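Local coordinates for DisA protein (Sorangium cellulosum, PDB 6CCA) that probably transfers methyl groups to a carbon of a polyketide intermediate, building the gem-dimethyl group on the disorazol assembly line, at residues 30-35 against 327-332; 225-230 against 252-257; 314-319 against 379-384; 385-390 against 405-410. All blocks are in the same frame, centred on the assembly; numbering follows the deposited sequence.

Interaction 1: 30-35 against 327-332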
loop_
_atom_site.group_PDB
_atom_site.type_symbol
_atom_site.label_atom_id
_atom_site.label_comp_id
_atom_site.label_asym_id
_atom_site.label_seq_id
_atom_site.Cartn_x
_atom_site.Cartn_y
_atom_site.Cartn_z
ATOM N N PHE A 30 12.923 -22.263 16.912
ATOM C CA PHE A 30 12.645 -23.227 15.854
ATOM C C PHE A 30 13.585 -22.909 14.697
ATOM O O PHE A 30 14.148 -21.842 14.655
ATOM C CB PHE A 30 11.154 -23.181 15.426
ATOM C CG PHE A 30 10.676 -21.789 14.990
ATOM C CD1 PHE A 30 10.785 -21.394 13.652
ATOM C CD2 PHE A 30 10.085 -20.888 15.891
ATOM C CE1 PHE A 30 10.351 -20.136 13.208
ATOM C CE2 PHE A 30 9.625 -19.629 15.440
ATOM C CZ PHE A 30 9.793 -19.257 14.105
ATOM N N GLU A 31 13.756 -23.847 13.776
ATOM C CA GLU A 31 14.659 -23.687 12.638
ATOM C C GLU A 31 14.153 -22.740 11.537
ATOM O O GLU A 31 12.962 -22.578 11.379
ATOM C CB GLU A 31 14.878 -25.079 12.021
ATOM C CG GLU A 31 15.714 -25.950 12.983
ATOM C CD GLU A 31 17.159 -25.450 13.111
ATOM O OE1 GLU A 31 17.979 -25.826 12.243
ATOM O OE2 GLU A 31 17.486 -24.667 14.055
ATOM N N PRO A 32 15.074 -22.109 10.817
ATOM C CA PRO A 32 14.694 -21.239 9.711
ATOM C C PRO A 32 13.864 -22.039 8.734
ATOM O O PRO A 32 14.202 -23.184 8.384
ATOM C CB PRO A 32 16.021 -20.784 9.125
ATOM C CG PRO A 32 17.007 -20.921 10.240
ATOM C CD PRO A 32 16.528 -22.077 11.064
ATOM N N LEU A 33 12.730 -21.490 8.332
ATOM C CA LEU A 33 11.881 -22.187 7.362
ATOM C C LEU A 33 11.528 -21.434 6.067
ATOM O O LEU A 33 10.833 -21.970 5.214
ATOM C CB LEU A 33 10.676 -22.805 8.014
ATOM C CG LEU A 33 9.660 -21.843 8.622
ATOM C CD1 LEU A 33 8.245 -22.258 8.252
ATOM C CD2 LEU A 33 9.881 -21.834 10.129
ATOM N N LEU A 34 11.966 -20.204 5.958
ATOM C CA LEU A 34 11.587 -19.433 4.802
ATOM C C LEU A 34 12.189 -19.936 3.504
ATOM O O LEU A 34 11.506 -20.025 2.492
ATOM C CB LEU A 34 11.918 -17.967 5.001
ATOM C CG LEU A 34 11.429 -17.000 3.903
ATOM C CD1 LEU A 34 9.974 -17.173 3.630
ATOM C CD2 LEU A 34 11.755 -15.553 4.241
ATOM N N GLU A 35 13.437 -20.328 3.539
ATOM C CA GLU A 35 14.129 -20.745 2.277
ATOM C C GLU A 35 13.356 -21.861 1.595
ATOM O O GLU A 35 13.079 -21.787 0.394
ATOM C CB GLU A 35 15.575 -21.184 2.624
ATOM C CG GLU A 35 16.394 -21.726 1.460
ATOM C CD GLU A 35 17.859 -22.034 1.843
ATOM O OE1 GLU A 35 18.329 -21.770 2.984
ATOM O OE2 GLU A 35 18.551 -22.551 0.948
ATOM N N LYS A 327 9.573 -13.459 16.897
ATOM C CA LYS A 327 10.544 -14.490 17.279
ATOM C C LYS A 327 11.685 -14.509 16.288
ATOM O O LYS A 327 11.549 -14.148 15.125
ATOM C CB LYS A 327 9.855 -15.844 17.238
ATOM C CG LYS A 327 8.831 -15.984 18.354
ATOM C CD LYS A 327 8.081 -17.279 18.302
ATOM C CE LYS A 327 6.972 -17.249 19.370
ATOM N NZ LYS A 327 6.120 -18.431 19.067
ATOM N N ALA A 328 12.842 -14.952 16.768
ATOM C CA ALA A 328 13.897 -15.321 15.864
ATOM C C ALA A 328 13.365 -16.273 14.824
ATOM O O ALA A 328 12.625 -17.214 15.128
ATOM C CB ALA A 328 15.063 -15.958 16.685
ATOM N N ASN A 329 13.804 -16.088 13.565
ATOM C CA ASN A 329 13.284 -16.843 12.415
ATOM C C ASN A 329 11.734 -16.764 12.225
ATOM O O ASN A 329 11.125 -17.633 11.557
ATOM C CB ASN A 329 13.603 -18.320 12.573
ATOM C CG ASN A 329 15.105 -18.558 12.668
ATOM O OD1 ASN A 329 15.844 -17.828 12.048
ATOM N ND2 ASN A 329 15.547 -19.565 13.439
ATOM N N GLY A 330 11.130 -15.671 12.759
ATOM C CA GLY A 330 9.746 -15.337 12.453
ATOM C C GLY A 330 9.738 -14.553 11.112
ATOM O O GLY A 330 10.764 -13.958 10.682
ATOM N N TRP A 331 8.598 -14.575 10.466
ATOM C CA TRP A 331 8.472 -13.885 9.143
ATOM C C TRP A 331 7.759 -12.547 9.214
ATOM O O TRP A 331 6.774 -12.388 9.972
ATOM C CB TRP A 331 7.681 -14.765 8.189
ATOM C CG TRP A 331 8.251 -16.102 7.815
ATOM C CD1 TRP A 331 9.336 -16.722 8.324
ATOM C CD2 TRP A 331 7.636 -17.010 6.923
ATOM N NE1 TRP A 331 9.486 -17.957 7.714
ATOM C CE2 TRP A 331 8.422 -18.173 6.886
ATOM C CE3 TRP A 331 6.465 -16.951 6.142
ATOM C CZ2 TRP A 331 8.112 -19.262 6.069
ATOM C CZ3 TRP A 331 6.119 -18.046 5.338
ATOM C CH2 TRP A 331 6.980 -19.201 5.289
ATOM N N LEU A 332 8.255 -11.597 8.429
ATOM C CA LEU A 332 7.496 -10.428 8.032
ATOM C C LEU A 332 6.932 -10.661 6.639
ATOM O O LEU A 332 7.677 -11.108 5.746
ATOM C CB LEU A 332 8.411 -9.233 8.047
ATOM C CG LEU A 332 7.820 -7.943 7.503
ATOM C CD1 LEU A 332 6.621 -7.496 8.359
ATOM C CD2 LEU A 332 8.863 -6.823 7.479
HETATM O O HOH W 1 11.841 -18.936 9.060
#
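Asn329 meets the loop 30-33 just ahead of helix 34-41. It sits in a type II beta turn, Lys327 to Gly330, which leads into strand 330-337 of the methyltransferase sheet. The N-terminal chain thus packs over the start of a core strand.

One direct hydrogen bond joins the segments. Asn329 ND2 donates to Phe30 O at 2.9 Å, with an N-H...O angle of 156°. The acceptor lies close to the amide plane of Asn329. The ring of Pro32 packs beside the same amide, with CD 3.6 Å from Asn329 ND2.

Aromatic and apolar contacts fill the rest. Phe30 turns its CE1 and CZ edge to Asn329 O, and Lys327 CD also comes to the rim of this ring. Lys327 NZ has a salt bridge to Asp301. Trp331 CG is anti to its carbonyl carbon (chi1 -63°), which turns the indole to Leu34. Leu34 CD1 makes a CH-pi contact over one face, 3.8 Å from the centroid of the six-membered ring of Trp331. Leu33 CD1 touches CZ2 of the same ring.

A water completes the join. It accepts from Leu33 N at 2.8 Å and from Trp331 NE1 at 2.9 Å, and donates to Asn329 O.

Interaction 2: 225-230 against 252-257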
loop_
_atom_site.group_PDB
_atom_site.type_symbol
_atom_site.label_atom_id
_atom_site.label_comp_id
_atom_site.label_asym_id
_atom_site.label_seq_id
_atom_site.Cartn_x
_atom_site.Cartn_y
_atom_site.Cartn_z
ATOM N N LYS A 225 0.710 -22.604 20.626
ATOM C CA LYS A 225 0.120 -21.924 19.460
ATOM C C LYS A 225 1.109 -21.172 18.598
ATOM O O LYS A 225 2.174 -20.782 19.062
ATOM C CB LYS A 225 -0.975 -20.987 19.920
ATOM C CG LYS A 225 -2.118 -21.805 20.558
ATOM C CD LYS A 225 -3.338 -21.003 20.748
ATOM C CE LYS A 225 -4.415 -21.931 21.326
ATOM N NZ LYS A 225 -5.192 -21.090 22.260
ATOM N N ILE A 226 0.690 -20.946 17.354
ATOM C CA ILE A 226 1.348 -20.052 16.434
ATOM C C ILE A 226 0.588 -18.718 16.537
ATOM O O ILE A 226 -0.662 -18.756 16.583
ATOM C CB ILE A 226 1.229 -20.539 14.983
ATOM C CG1 ILE A 226 1.982 -21.866 14.735
ATOM C CG2 ILE A 226 1.781 -19.477 14.051
ATOM C CD1 ILE A 226 3.455 -21.742 14.942
ATOM N N THR A 227 1.344 -17.616 16.651
ATOM C CA THR A 227 0.775 -16.293 16.901
ATOM C C THR A 227 1.113 -15.360 15.764
ATOM O O THR A 227 2.288 -15.132 15.479
ATOM C CB THR A 227 1.313 -15.708 18.218
ATOM O OG1 THR A 227 1.120 -16.664 19.246
ATOM C CG2 THR A 227 0.545 -14.473 18.629
ATOM N N ILE A 228 0.077 -14.805 15.127
ATOM C CA ILE A 228 0.290 -13.927 13.976
ATOM C C ILE A 228 -0.218 -12.558 14.350
ATOM O O ILE A 228 -1.261 -12.456 14.988
ATOM C CB ILE A 228 -0.492 -14.481 12.801
ATOM C CG1 ILE A 228 -0.030 -15.903 12.503
ATOM C CG2 ILE A 228 -0.475 -13.513 11.620
ATOM C CD1 ILE A 228 -0.829 -16.599 11.403
ATOM N N LEU A 229 0.543 -11.536 14.040
ATOM C CA LEU A 229 0.122 -10.150 14.241
ATOM C C LEU A 229 -0.165 -9.519 12.901
ATOM O O LEU A 229 0.692 -9.534 12.053
ATOM C CB LEU A 229 1.224 -9.400 14.948
ATOM C CG LEU A 229 1.167 -7.865 14.952
ATOM C CD1 LEU A 229 0.014 -7.501 15.857
ATOM C CD2 LEU A 229 2.453 -7.280 15.478
ATOM N N GLU A 230 -1.336 -8.916 12.731
ATOM C CA GLU A 230 -1.566 -8.034 11.636
ATOM C C GLU A 230 -1.510 -6.595 12.110
ATOM O O GLU A 230 -2.231 -6.196 13.018
ATOM C CB GLU A 230 -2.897 -8.271 10.944
ATOM C CG GLU A 230 -3.087 -7.359 9.756
ATOM C CD GLU A 230 -4.314 -7.675 8.884
ATOM O OE1 GLU A 230 -5.197 -8.468 9.320
ATOM O OE2 GLU A 230 -4.370 -7.028 7.788
ATOM N N HIS A 252 -4.625 -24.266 17.028
ATOM C CA HIS A 252 -3.245 -23.856 17.349
ATOM C C HIS A 252 -2.857 -22.457 16.872
ATOM O O HIS A 252 -1.705 -22.181 16.642
ATOM C CB HIS A 252 -2.236 -24.889 16.894
ATOM C CG HIS A 252 -2.771 -25.822 15.878
ATOM N ND1 HIS A 252 -3.023 -25.431 14.584
ATOM C CD2 HIS A 252 -3.103 -27.132 15.959
ATOM C CE1 HIS A 252 -3.514 -26.458 13.911
ATOM N NE2 HIS A 252 -3.563 -27.503 14.720
ATOM N N LEU A 253 -3.817 -21.572 16.797
ATOM C CA LEU A 253 -3.565 -20.240 16.303
ATOM C C LEU A 253 -4.075 -19.165 17.256
ATOM O O LEU A 253 -5.172 -19.288 17.835
ATOM C CB LEU A 253 -4.209 -20.161 14.913
ATOM C CG LEU A 253 -4.233 -18.818 14.221
ATOM C CD1 LEU A 253 -2.816 -18.463 13.838
ATOM C CD2 LEU A 253 -5.112 -18.948 13.003
ATOM N N GLU A 254 -3.274 -18.114 17.439
ATOM C CA GLU A 254 -3.777 -16.833 17.916
ATOM C C GLU A 254 -3.472 -15.731 16.872
ATOM O O GLU A 254 -2.324 -15.592 16.437
ATOM C CB GLU A 254 -3.127 -16.414 19.193
ATOM C CG GLU A 254 -3.046 -17.406 20.297
ATOM C CD GLU A 254 -2.147 -16.843 21.363
ATOM O OE1 GLU A 254 -0.874 -17.075 21.337
ATOM O OE2 GLU A 254 -2.727 -16.018 22.079
ATOM N N TYR A 255 -4.465 -14.921 16.522
ATOM C CA TYR A 255 -4.287 -13.874 15.569
ATOM C C TYR A 255 -4.614 -12.513 16.230
ATOM O O TYR A 255 -5.660 -12.341 16.842
ATOM C CB TYR A 255 -5.188 -14.149 14.399
ATOM C CG TYR A 255 -5.030 -13.277 13.184
ATOM C CD1 TYR A 255 -5.542 -11.981 13.120
ATOM C CD2 TYR A 255 -4.413 -13.788 12.039
ATOM C CE1 TYR A 255 -5.406 -11.194 11.968
ATOM C CE2 TYR A 255 -4.244 -13.030 10.894
ATOM C CZ TYR A 255 -4.753 -11.735 10.837
ATOM O OH TYR A 255 -4.571 -11.013 9.657
ATOM N N PHE A 256 -3.666 -11.594 16.188
ATOM C CA PHE A 256 -3.857 -10.268 16.709
ATOM C C PHE A 256 -4.225 -9.299 15.578
ATOM O O PHE A 256 -3.419 -8.962 14.683
ATOM C CB PHE A 256 -2.614 -9.802 17.432
ATOM C CG PHE A 256 -2.476 -10.352 18.829
ATOM C CD1 PHE A 256 -2.179 -11.702 19.034
ATOM C CD2 PHE A 256 -2.678 -9.531 19.928
ATOM C CE1 PHE A 256 -2.088 -12.230 20.330
ATOM C CE2 PHE A 256 -2.552 -10.045 21.240
ATOM C CZ PHE A 256 -2.318 -11.391 21.426
ATOM N N TYR A 257 -5.482 -8.854 15.627
ATOM C CA TYR A 257 -6.029 -7.810 14.772
ATOM C C TYR A 257 -5.739 -6.436 15.415
ATOM O O TYR A 257 -6.281 -6.133 16.485
ATOM C CB TYR A 257 -7.540 -8.072 14.619
ATOM C CG TYR A 257 -8.317 -7.131 13.718
ATOM C CD1 TYR A 257 -8.418 -5.792 13.958
ATOM C CD2 TYR A 257 -8.986 -7.615 12.623
ATOM C CE1 TYR A 257 -9.174 -4.954 13.123
ATOM C CE2 TYR A 257 -9.761 -6.793 11.840
ATOM C CZ TYR A 257 -9.845 -5.472 12.109
ATOM O OH TYR A 257 -10.600 -4.694 11.237
HETATM O O HOH W 2 -6.421 -19.392 20.062
#
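Tyr255 has CG trans to its backbone N (chi1 -172°). Glu230 CG is placed likewise (chi1 -178°), and its chain is extended. Both side chains rise from the same face of the sheet, and Tyr255 OH meets Glu230 OE1 at 2.6 Å. The hydroxyl donates. It comes from above the carboxylate plane, and ring and carboxylate stand nearly perpendicular, 89° apart. Glu230 OE1 also hydrogen-bonds to Thr239 OG1.

The strands 226-230 and 253-257 are parallel neighbours. They are joined by a beta-alpha-beta crossover through helix 239-246, as in the Rossmann-like core of class I methyltransferases. Five backbone bonds link them, from Ile226 N to His252 O at one end to Glu230 N to Phe256 O at the other.

On the face of Tyr255, Ile228 CD1 meets Leu253 CD1 at 3.7 Å, and Ile228 CG2 lies against Tyr255 CE2. On the other face Thr227 OG1 donates to Glu254 OE1 at 2.9 Å, while Thr227 CG2 lies 3.9 Å from Phe256 CE1. At the edge of the contact a water bridges Lys225 NZ and Leu253 O.

Glu254 OE2 has a salt bridge to Arg299, so the carboxylate is held through both oxygens. Glu230 OE1 is held by two hydroxyls, those of Tyr255 and Thr239, which fix the rotation of its carboxylate.

Interaction 3: 314-319 against 379-384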
loop_
_atom_site.group_PDB
_atom_site.type_symbol
_atom_site.label_atom_id
_atom_site.label_comp_id
_atom_site.label_asym_id
_atom_site.label_seq_id
_atom_site.Cartn_x
_atom_site.Cartn_y
_atom_site.Cartn_z
ATOM N N ASN A 314 9.819 6.795 10.217
ATOM C CA ASN A 314 11.095 6.198 10.042
ATOM C C ASN A 314 11.021 4.688 9.828
ATOM O O ASN A 314 10.738 3.937 10.741
ATOM C CB ASN A 314 11.972 6.452 11.273
ATOM C CG ASN A 314 13.395 6.049 11.007
ATOM O OD1 ASN A 314 13.763 4.885 11.080
ATOM N ND2 ASN A 314 14.190 7.010 10.558
ATOM N N LEU A 315 11.279 4.262 8.604
ATOM C CA LEU A 315 11.099 2.877 8.215
ATOM C C LEU A 315 12.024 1.928 8.975
ATOM O O LEU A 315 11.587 0.882 9.436
ATOM C CB LEU A 315 11.215 2.755 6.677
ATOM C CG LEU A 315 10.681 1.468 6.037
ATOM C CD1 LEU A 315 9.252 1.186 6.558
ATOM C CD2 LEU A 315 10.740 1.551 4.513
ATOM N N ARG A 316 13.299 2.288 9.084
ATOM C CA ARG A 316 14.277 1.438 9.757
ATOM C C ARG A 316 13.885 1.179 11.209
ATOM O O ARG A 316 14.031 0.067 11.716
ATOM C CB ARG A 316 15.669 2.069 9.692
ATOM C CG ARG A 316 16.316 2.006 8.318
ATOM C CD ARG A 316 17.715 2.600 8.339
ATOM N NE ARG A 316 18.232 2.828 6.993
ATOM C CZ ARG A 316 18.883 1.915 6.279
ATOM N NH1 ARG A 316 19.099 0.707 6.780
ATOM N NH2 ARG A 316 19.319 2.211 5.061
ATOM N N SER A 317 13.388 2.220 11.868
ATOM C CA SER A 317 12.986 2.140 13.225
ATOM C C SER A 317 11.733 1.227 13.361
ATOM O O SER A 317 11.585 0.454 14.288
ATOM C CB SER A 317 12.659 3.584 13.683
ATOM O OG SER A 317 12.156 3.569 14.966
ATOM N N THR A 318 10.809 1.377 12.424
ATOM C CA THR A 318 9.611 0.583 12.426
ATOM C C THR A 318 9.942 -0.890 12.206
ATOM O O THR A 318 9.416 -1.747 12.901
ATOM C CB THR A 318 8.648 1.142 11.363
ATOM O OG1 THR A 318 8.143 2.406 11.806
ATOM C CG2 THR A 318 7.454 0.209 11.098
ATOM N N LEU A 319 10.884 -1.166 11.317
ATOM C CA LEU A 319 11.348 -2.514 11.094
ATOM C C LEU A 319 12.016 -3.134 12.322
ATOM O O LEU A 319 11.835 -4.327 12.579
ATOM C CB LEU A 319 12.305 -2.594 9.921
ATOM C CG LEU A 319 11.637 -2.283 8.575
ATOM C CD1 LEU A 319 12.716 -2.158 7.495
ATOM C CD2 LEU A 319 10.599 -3.342 8.184
ATOM N N LEU A 379 15.604 -4.461 3.921
ATOM C CA LEU A 379 15.255 -5.465 4.920
ATOM C C LEU A 379 16.586 -6.202 5.256
ATOM O O LEU A 379 16.811 -6.555 6.436
ATOM C CB LEU A 379 14.273 -6.454 4.352
ATOM C CG LEU A 379 12.863 -5.837 4.266
ATOM C CD1 LEU A 379 11.984 -6.574 3.318
ATOM C CD2 LEU A 379 12.200 -5.794 5.682
ATOM N N GLU A 380 17.361 -6.510 4.207
ATOM C CA GLU A 380 18.738 -7.107 4.468
ATOM C C GLU A 380 19.600 -6.272 5.378
ATOM O O GLU A 380 20.203 -6.804 6.339
ATOM C CB GLU A 380 19.448 -7.397 3.141
ATOM C CG GLU A 380 18.851 -8.585 2.460
ATOM C CD GLU A 380 19.318 -8.795 1.023
ATOM O OE1 GLU A 380 19.992 -7.905 0.516
ATOM O OE2 GLU A 380 18.991 -9.845 0.425
ATOM N N GLU A 381 19.670 -4.967 5.148
ATOM C CA GLU A 381 20.429 -4.096 6.022
ATOM C C GLU A 381 19.952 -4.106 7.422
ATOM O O GLU A 381 20.727 -3.870 8.330
ATOM C CB GLU A 381 20.405 -2.642 5.561
ATOM C CG GLU A 381 21.229 -2.402 4.334
ATOM C CD GLU A 381 20.944 -1.060 3.688
ATOM O OE1 GLU A 381 20.522 -0.098 4.352
ATOM O OE2 GLU A 381 21.163 -0.989 2.496
ATOM N N GLU A 382 18.648 -4.277 7.625
ATOM C CA GLU A 382 18.066 -4.300 8.954
ATOM C C GLU A 382 18.113 -5.665 9.604
ATOM O O GLU A 382 17.514 -5.888 10.666
ATOM C CB GLU A 382 16.614 -3.734 8.900
ATOM C CG GLU A 382 16.574 -2.218 8.588
ATOM C CD GLU A 382 17.428 -1.382 9.550
ATOM O OE1 GLU A 382 17.215 -1.486 10.767
ATOM O OE2 GLU A 382 18.296 -0.638 9.037
ATOM N N GLY A 383 18.776 -6.610 8.945
ATOM C CA GLY A 383 18.996 -7.924 9.532
ATOM C C GLY A 383 17.926 -8.976 9.321
ATOM O O GLY A 383 17.804 -9.891 10.125
ATOM N N PHE A 384 17.150 -8.864 8.234
ATOM C CA PHE A 384 16.385 -9.974 7.808
ATOM C C PHE A 384 17.211 -10.767 6.809
ATOM O O PHE A 384 18.061 -10.153 6.153
ATOM C CB PHE A 384 15.057 -9.490 7.134
ATOM C CG PHE A 384 14.098 -8.845 8.087
ATOM C CD1 PHE A 384 14.203 -7.491 8.404
ATOM C CD2 PHE A 384 13.027 -9.560 8.649
ATOM C CE1 PHE A 384 13.299 -6.866 9.291
ATOM C CE2 PHE A 384 12.117 -8.936 9.525
ATOM C CZ PHE A 384 12.255 -7.576 9.843
#
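Arg316, in the first turn of helix 315-325, reaches across to the end of helix 372-381 and binds two acidic side chains. This is a salt-bridge network. Glu381 OE1 is gripped end-on by both terminal nitrogens, at 2.7 Å from Arg316 NH2 and 2.9 Å from Arg316 NH1. The guanidinium and this carboxylate are nearly coplanar, 12° apart. Glu382 OE2 accepts a second hydrogen bond from Arg316 NH1, at 2.7 Å and through its anti lone pair. Its carboxylate is turned 69° from the guanidinium. The Arg316 chain is extended from CG to NE, while Glu382 bends at chi2 (-54°), which sets its OE2 across the arginine chain, 3.4 Å from Arg316 CG.

Apolar contacts come next. Leu319 CD2 meets Leu379 CD2 at 3.9 Å, the two side chains crossing at about a right angle. Leu319 CD1 rests on Glu382 CG at 4.0 Å. Leu319 CB lies 4.4 Å from Phe384 CE1. Leu332 of the central sheet touches Leu319, Leu379 and Phe384.

Backbone and capping bonds shape the start of helix 315-325 and the end of helix 372-381. Asn314 is the N-cap of helix 315-325, and its OD1 accepts from Ser317 N at 2.8 Å. A Schellman motif ends helix 372-381. Gly383, with positive phi, donates through its N to Glu380 O, and Phe384 N donates to Leu379 O.

Arg316 NH2 has a further salt bridge to Glu362, and Glu382 OE1 accepts from Gln320. One guanidinium thus serves three carboxylates, and its positive charge would be expected to offset their mutual repulsion.

Interaction 4: 385-390 against 405-410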
loop_
_atom_site.group_PDB
_atom_site.type_symbol
_atom_site.label_atom_id
_atom_site.label_comp_id
_atom_site.label_asym_id
_atom_site.label_seq_id
_atom_site.Cartn_x
_atom_site.Cartn_y
_atom_site.Cartn_z
ATOM N N ARG A 385 16.901 -12.046 6.650
ATOM C CA ARG A 385 17.507 -12.951 5.670
ATOM C C ARG A 385 16.487 -13.621 4.766
ATOM O O ARG A 385 15.328 -13.560 5.017
ATOM C CB ARG A 385 18.264 -14.076 6.376
ATOM C CG ARG A 385 18.801 -13.693 7.706
ATOM C CD ARG A 385 19.562 -14.775 8.374
ATOM N NE ARG A 385 18.622 -15.677 9.010
ATOM C CZ ARG A 385 18.772 -16.172 10.212
ATOM N NH1 ARG A 385 19.794 -15.816 10.945
ATOM N NH2 ARG A 385 17.887 -17.029 10.654
ATOM N N ARG A 386 16.958 -14.290 3.729
ATOM C CA ARG A 386 16.111 -14.989 2.799
ATOM C C ARG A 386 15.067 -14.048 2.217
ATOM O O ARG A 386 14.043 -14.472 1.822
ATOM C CB ARG A 386 15.402 -16.146 3.490
ATOM C CG ARG A 386 15.970 -17.515 3.284
ATOM C CD ARG A 386 16.476 -17.969 4.644
ATOM N NE ARG A 386 17.866 -18.045 4.602
ATOM C CZ ARG A 386 18.691 -18.304 5.591
ATOM N NH1 ARG A 386 18.316 -18.479 6.841
ATOM N NH2 ARG A 386 19.934 -18.357 5.284
ATOM N N VAL A 387 15.389 -12.777 2.203
ATOM C CA VAL A 387 14.430 -11.799 1.758
ATOM C C VAL A 387 13.970 -12.107 0.345
ATOM O O VAL A 387 14.760 -12.264 -0.533
ATOM C CB VAL A 387 14.922 -10.372 1.901
ATOM C CG1 VAL A 387 13.822 -9.428 1.510
ATOM C CG2 VAL A 387 15.343 -10.087 3.312
ATOM N N ALA A 388 12.669 -12.257 0.186
ATOM C CA ALA A 388 12.067 -12.717 -1.060
ATOM C C ALA A 388 10.893 -11.888 -1.546
ATOM O O ALA A 388 9.733 -12.165 -1.202
ATOM C CB ALA A 388 11.690 -14.181 -0.961
ATOM N N PRO A 389 11.170 -10.863 -2.367
ATOM C CA PRO A 389 10.122 -10.275 -3.136
ATOM C C PRO A 389 9.741 -11.326 -4.149
ATOM O O PRO A 389 10.647 -11.917 -4.824
ATOM C CB PRO A 389 10.769 -9.070 -3.786
ATOM C CG PRO A 389 12.069 -8.880 -3.119
ATOM C CD PRO A 389 12.469 -10.238 -2.608
ATOM N N LEU A 390 8.477 -11.647 -4.235
ATOM C CA LEU A 390 8.066 -12.755 -5.108
ATOM C C LEU A 390 8.272 -12.340 -6.588
ATOM O O LEU A 390 8.352 -11.152 -6.894
ATOM C CB LEU A 390 6.677 -13.206 -4.793
ATOM C CG LEU A 390 6.536 -13.840 -3.413
ATOM C CD1 LEU A 390 5.102 -14.179 -3.162
ATOM C CD2 LEU A 390 7.445 -15.078 -3.315
ATOM N N ILE A 405 6.298 -9.469 -0.371
ATOM C CA ILE A 405 7.703 -9.572 0.056
ATOM C C ILE A 405 7.759 -10.316 1.365
ATOM O O ILE A 405 7.058 -9.961 2.291
ATOM C CB ILE A 405 8.409 -8.216 0.162
ATOM C CG1 ILE A 405 8.252 -7.417 -1.164
ATOM C CG2 ILE A 405 9.893 -8.418 0.500
ATOM C CD1 ILE A 405 7.546 -6.143 -0.988
ATOM N N LEU A 406 8.525 -11.397 1.406
ATOM C CA LEU A 406 8.720 -12.238 2.602
ATOM C C LEU A 406 10.133 -12.046 3.138
ATOM O O LEU A 406 11.075 -11.892 2.361
ATOM C CB LEU A 406 8.504 -13.714 2.293
ATOM C CG LEU A 406 7.226 -14.043 1.486
ATOM C CD1 LEU A 406 7.197 -15.497 1.090
ATOM C CD2 LEU A 406 6.017 -13.727 2.263
ATOM N N ALA A 407 10.279 -12.002 4.450
ATOM C CA ALA A 407 11.594 -11.808 5.048
ATOM C C ALA A 407 11.651 -12.537 6.411
ATOM O O ALA A 407 10.642 -12.592 7.124
ATOM C CB ALA A 407 11.801 -10.357 5.270
ATOM N N GLU A 408 12.811 -13.120 6.708
ATOM C CA GLU A 408 13.020 -13.928 7.927
ATOM C C GLU A 408 13.874 -13.136 8.889
ATOM O O GLU A 408 14.974 -12.621 8.572
ATOM C CB GLU A 408 13.697 -15.236 7.523
ATOM C CG GLU A 408 14.108 -16.166 8.653
ATOM C CD GLU A 408 14.754 -17.413 8.072
ATOM O OE1 GLU A 408 15.972 -17.383 8.016
ATOM O OE2 GLU A 408 14.029 -18.393 7.706
ATOM N N SER A 409 13.390 -13.007 10.097
ATOM C CA SER A 409 14.102 -12.217 11.069
ATOM C C SER A 409 15.258 -13.030 11.642
ATOM O O SER A 409 15.087 -14.192 11.942
ATOM C CB SER A 409 13.208 -11.862 12.248
ATOM O OG SER A 409 13.960 -11.093 13.147
ATOM N N ASP A 410 16.401 -12.380 11.825
ATOM C CA ASP A 410 17.549 -13.019 12.445
ATOM C C ASP A 410 17.441 -12.992 13.968
ATOM O O ASP A 410 18.318 -13.508 14.661
ATOM C CB ASP A 410 18.845 -12.338 11.999
ATOM C CG ASP A 410 19.013 -10.955 12.598
ATOM O OD1 ASP A 410 18.044 -10.443 13.196
ATOM O OD2 ASP A 410 20.115 -10.381 12.471
#
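Arg385 with Glu408 (Arg385 N to Glu408 O 2.8 Å) and Ala388 with Leu406 (Ala388 N to Leu406 O 2.7 Å) are hydrogen-bonded pairs and Pro389 with Ile405 a non-hydrogen-bonded pair of antiparallel strands, 176° between their directions, with a beta bulge that shifts the register by one between Arg385 and Ala388.

Glu408 OE1 is the hub of the side chains. Arg386 NH1 binds it at 2.8 Å on the syn lone pair. Arg385 NH2 reaches the same oxygen at 3.3 Å from above the carboxylate plane, and Arg385 NE adds a weak bond. Glu408 has CG opposite its backbone N (chi1 175°) and an extended chain, which carries the carboxylate out to both arginines. Arg385 bends at chi3 (-81°), and one face of its guanidinium lies over Asp410 CA. Val387 CG2 touches Ala407 CB at 4.1 Å. Pro389 CB packs on Ile405 CG1 at 4.0 Å.

This antiparallel pair belongs to the C-terminal part of the methyltransferase sheet, where strand 402-409 runs antiparallel to strand 330-337. Helix 372-381 covers the face of Pro389 and Ile405, and Val387 also touches it. Helix 34-41 covers the face of Ala388 and Leu406.

Glu408 OE2 accepts from Leu34 N, and Asp410 OD1 pairs with Lys323.

Interactions 1, 2 and 4 all reach one mixed sheet, and interaction 3 packs helix ends against it. Interactions 1 and 4 are close, with centres 9 Å apart. They are joined where Asn329 N lies 2.8 Å from Ser409 O and Gly330 O lies 2.9 Å from Ser409 N, both probable hydrogen bonds. Interaction 3 touches both. Leu332 CD2 is 3.9 Å from Leu379 CD2, and Phe384 CD2 is 3.7 Å from Ala407 CB. Interaction 2 stands apart from the others. Its nearest atoms are about 5 Å from interaction 1 and about 11 Å from interaction 4. It forms part of the parallel core, which in relatives carries the cofactor pocket.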